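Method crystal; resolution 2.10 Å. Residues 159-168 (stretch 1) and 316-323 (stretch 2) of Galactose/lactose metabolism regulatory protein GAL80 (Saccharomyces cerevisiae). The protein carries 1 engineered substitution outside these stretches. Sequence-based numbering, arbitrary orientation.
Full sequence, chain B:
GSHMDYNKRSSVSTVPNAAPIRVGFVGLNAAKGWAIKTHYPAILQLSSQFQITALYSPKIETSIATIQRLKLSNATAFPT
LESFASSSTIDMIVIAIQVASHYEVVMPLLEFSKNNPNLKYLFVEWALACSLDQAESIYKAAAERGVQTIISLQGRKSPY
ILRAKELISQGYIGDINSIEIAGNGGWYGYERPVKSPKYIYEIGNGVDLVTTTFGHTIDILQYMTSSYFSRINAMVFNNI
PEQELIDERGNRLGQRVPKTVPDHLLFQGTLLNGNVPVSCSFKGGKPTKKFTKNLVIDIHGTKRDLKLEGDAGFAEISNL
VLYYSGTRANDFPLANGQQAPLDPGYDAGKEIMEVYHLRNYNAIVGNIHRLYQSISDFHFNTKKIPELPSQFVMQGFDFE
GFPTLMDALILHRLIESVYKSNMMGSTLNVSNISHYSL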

# COMPACT_ATOMS: atom_id res chain seq x y z
N PRO B 159 11.11 18.11 -14.16
CA PRO B 159 10.23 19.28 -14.09
C PRO B 159 8.96 18.92 -13.31
O PRO B 159 8.39 19.77 -12.63
CB PRO B 159 9.90 19.57 -15.56
CG PRO B 159 10.93 18.81 -16.36
CD PRO B 159 11.26 17.61 -15.53
N TYR B 160 8.53 17.68 -13.43
CA TYR B 160 7.36 17.21 -12.67
C TYR B 160 7.59 17.20 -11.17
O TYR B 160 6.74 17.64 -10.39
CB TYR B 160 6.96 15.82 -13.14
CG TYR B 160 6.61 15.80 -14.62
CD1 TYR B 160 7.49 15.28 -15.56
CD2 TYR B 160 5.40 16.30 -15.06
CE1 TYR B 160 7.16 15.26 -16.93
CE2 TYR B 160 5.06 16.30 -16.42
CZ TYR B 160 5.94 15.78 -17.35
OH TYR B 160 5.59 15.77 -18.68
N ILE B 161 8.74 16.68 -10.76
CA ILE B 161 9.09 16.65 -9.35
C ILE B 161 9.18 18.06 -8.78
O ILE B 161 8.62 18.34 -7.72
CB ILE B 161 10.45 15.94 -9.13
CG1 ILE B 161 10.41 14.53 -9.73
CG2 ILE B 161 10.81 15.87 -7.66
CD1 ILE B 161 9.21 13.75 -9.32
N LEU B 162 9.88 18.95 -9.47
CA LEU B 162 10.05 20.32 -8.97
C LEU B 162 8.71 21.05 -8.87
O LEU B 162 8.46 21.76 -7.91
CB LEU B 162 11.04 21.09 -9.84
CG LEU B 162 12.47 20.57 -9.68
CD1 LEU B 162 13.37 21.16 -10.73
CD2 LEU B 162 12.97 20.88 -8.27
N ARG B 163 7.84 20.87 -9.87
CA ARG B 163 6.50 21.47 -9.81
C ARG B 163 5.72 20.92 -8.61
O ARG B 163 5.11 21.68 -7.85
CB ARG B 163 5.72 21.21 -11.11
CG ARG B 163 6.07 22.16 -12.26
CD ARG B 163 5.14 23.38 -12.33
NE ARG B 163 5.32 24.16 -13.56
CZ ARG B 163 4.48 25.10 -13.99
NH1 ARG B 163 3.38 25.39 -13.31
NH2 ARG B 163 4.74 25.76 -15.12
N ALA B 164 5.75 19.61 -8.41
CA ALA B 164 5.06 19.03 -7.24
C ALA B 164 5.61 19.60 -5.92
O ALA B 164 4.85 19.98 -5.01
CB ALA B 164 5.15 17.53 -7.27
N LYS B 165 6.94 19.65 -5.83
CA LYS B 165 7.61 20.17 -4.63
C LYS B 165 7.16 21.61 -4.37
O LYS B 165 6.90 21.99 -3.22
CB LYS B 165 9.12 20.14 -4.80
CG LYS B 165 9.92 20.56 -3.54
CD LYS B 165 11.42 20.31 -3.76
CE LYS B 165 12.30 20.92 -2.67
NZ LYS B 165 12.00 20.42 -1.31
N GLU B 166 7.10 22.41 -5.43
CA GLU B 166 6.71 23.81 -5.32
C GLU B 166 5.29 23.92 -4.79
O GLU B 166 5.04 24.66 -3.84
CB GLU B 166 6.83 24.54 -6.67
CG GLU B 166 8.28 24.76 -7.10
CD GLU B 166 8.40 25.31 -8.52
OE1 GLU B 166 7.36 25.51 -9.19
OE2 GLU B 166 9.55 25.54 -8.97
N LEU B 167 4.38 23.15 -5.38
CA LEU B 167 2.98 23.18 -4.96
C LEU B 167 2.84 22.79 -3.49
O LEU B 167 2.15 23.44 -2.70
CB LEU B 167 2.14 22.29 -5.87
CG LEU B 167 2.01 22.90 -7.28
CD1 LEU B 167 1.51 21.91 -8.32
CD2 LEU B 167 1.12 24.17 -7.26
N ILE B 168 3.50 21.71 -3.12
CA ILE B 168 3.45 21.26 -1.74
C ILE B 168 4.02 22.30 -0.79
O ILE B 168 3.38 22.63 0.20
CB ILE B 168 4.19 19.95 -1.56
CG1 ILE B 168 3.46 18.85 -2.34
CG2 ILE B 168 4.32 19.60 -0.08
CD1 ILE B 168 4.27 17.56 -2.47
N GLU B 316 9.49 6.45 -15.00
CA GLU B 316 10.07 7.78 -15.04
C GLU B 316 8.80 8.53 -14.69
O GLU B 316 7.72 7.93 -14.70
CB GLU B 316 10.53 8.15 -16.45
CG GLU B 316 12.02 7.94 -16.71
CD GLU B 316 12.89 8.88 -15.89
OE1 GLU B 316 12.49 10.05 -15.70
OE2 GLU B 316 13.98 8.47 -15.45
N ILE B 317 8.86 9.82 -14.36
CA ILE B 317 7.61 10.56 -14.16
C ILE B 317 7.30 11.33 -15.42
O ILE B 317 8.18 11.99 -15.99
CB ILE B 317 7.69 11.53 -12.96
CG1 ILE B 317 7.85 10.74 -11.67
CG2 ILE B 317 6.42 12.39 -12.90
CD1 ILE B 317 6.71 9.80 -11.42
N SER B 318 6.06 11.22 -15.89
CA SER B 318 5.70 11.81 -17.16
C SER B 318 4.38 12.58 -17.07
O SER B 318 3.92 13.14 -18.06
CB SER B 318 5.62 10.74 -18.24
OG SER B 318 4.52 9.88 -18.01
N ASN B 319 3.77 12.62 -15.89
CA ASN B 319 2.50 13.31 -15.72
C ASN B 319 2.26 13.76 -14.28
O ASN B 319 2.49 13.00 -13.34
CB ASN B 319 1.37 12.40 -16.18
CG ASN B 319 0.11 13.16 -16.50
OD1 ASN B 319 0.16 14.23 -17.11
ND2 ASN B 319 -1.03 12.61 -16.12
N LEU B 320 1.81 15.00 -14.11
CA LEU B 320 1.41 15.53 -12.79
C LEU B 320 -0.03 16.06 -12.83
O LEU B 320 -0.40 16.90 -13.68
CB LEU B 320 2.36 16.64 -12.32
CG LEU B 320 1.95 17.46 -11.08
CD1 LEU B 320 1.93 16.61 -9.82
CD2 LEU B 320 2.91 18.61 -10.90
N VAL B 321 -0.84 15.58 -11.90
CA VAL B 321 -2.24 15.97 -11.82
C VAL B 321 -2.61 16.49 -10.43
O VAL B 321 -2.24 15.89 -9.42
CB VAL B 321 -3.16 14.77 -12.14
CG1 VAL B 321 -4.59 15.24 -12.27
CG2 VAL B 321 -2.72 14.07 -13.44
N LEU B 322 -3.35 17.58 -10.39
CA LEU B 322 -3.86 18.15 -9.15
C LEU B 322 -5.37 18.20 -9.20
O LEU B 322 -5.95 18.63 -10.21
CB LEU B 322 -3.36 19.58 -8.98
CG LEU B 322 -1.97 19.78 -8.41
CD1 LEU B 322 -1.58 21.21 -8.65
CD2 LEU B 322 -1.97 19.45 -6.92
N TYR B 323 -5.99 17.81 -8.09
CA TYR B 323 -7.44 17.67 -8.01
C TYR B 323 -7.96 18.40 -6.80
O TYR B 323 -7.46 18.20 -5.68
CB TYR B 323 -7.86 16.22 -7.80
CG TYR B 323 -7.26 15.18 -8.70
CD1 TYR B 323 -7.98 14.68 -9.77
CD2 TYR B 323 -6.01 14.63 -8.43
CE1 TYR B 323 -7.47 13.69 -10.58
CE2 TYR B 323 -5.49 13.63 -9.22
CZ TYR B 323 -6.23 13.17 -10.30
OH TYR B 323 -5.72 12.19 -11.12

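A helix laid along a β-strand must present one stripe of side chains to it, and residues 159-168 and 316-323 of GAL80 illustrate how that stripe is built. The two axes run nearly parallel, 21° apart and 8.6 Å at closest approach. The helix satisfies its own backbone, as in Ala164 N to Tyr160 O at 3.0 Å, so packing across the interface falls largely to side chains, spaced at three- and four-residue intervals.

The stripe opens with Tyr160, where the backbones come closest in register: Tyr160 CA lies 6.2 Å from Leu320 CA. With chi1 in the m well, its ring reaches across the chain as it enters the strand: Asn319 N lies over one ring face, 3.9 Å from Tyr160 CE2, while Tyr160 CB meets Ile317 CG2 at 3.5 Å. Tyr160 CD2 lies 4.1 Å from Leu320 CB. The phenol oxygen Tyr160 OH lies 3.2 Å from Ser318 O; it is hydrogen-bonded elsewhere in the structure. A tyrosine thus combines apolar ring packing with a polar tip placed among backbone atoms.

The CA-to-CB bond of Ile161 points sideways relative to the second stretch, yet the end of the side chain comes nearer, with Ile161 CD1 4.1 Å from Ile317 CG1. One turn beyond Tyr160, Arg163 and Ala164 share Leu320. The aliphatic base of Arg163 contributes CB, 3.8 Å from Leu320 CD2, while the rest of its chain leads away, keeping the charged group clear of this apolar contact. At Ala164 the leucine comes close to the helix backbone as well as to the side chain: Ala164 N is 3.9 Å from Leu320 CD2, and Ala164 CB is 4.2 Å from Leu320 CD1.

Leu167 closes the stripe. Its CD1 makes a tight contact with Leu322 CD1 at 3.2 Å and a looser one with Leu320 CD2 at 4.4 Å. Alternation in the strand directs Leu320 and Leu322 toward the helix, leaving Val321 out of reach.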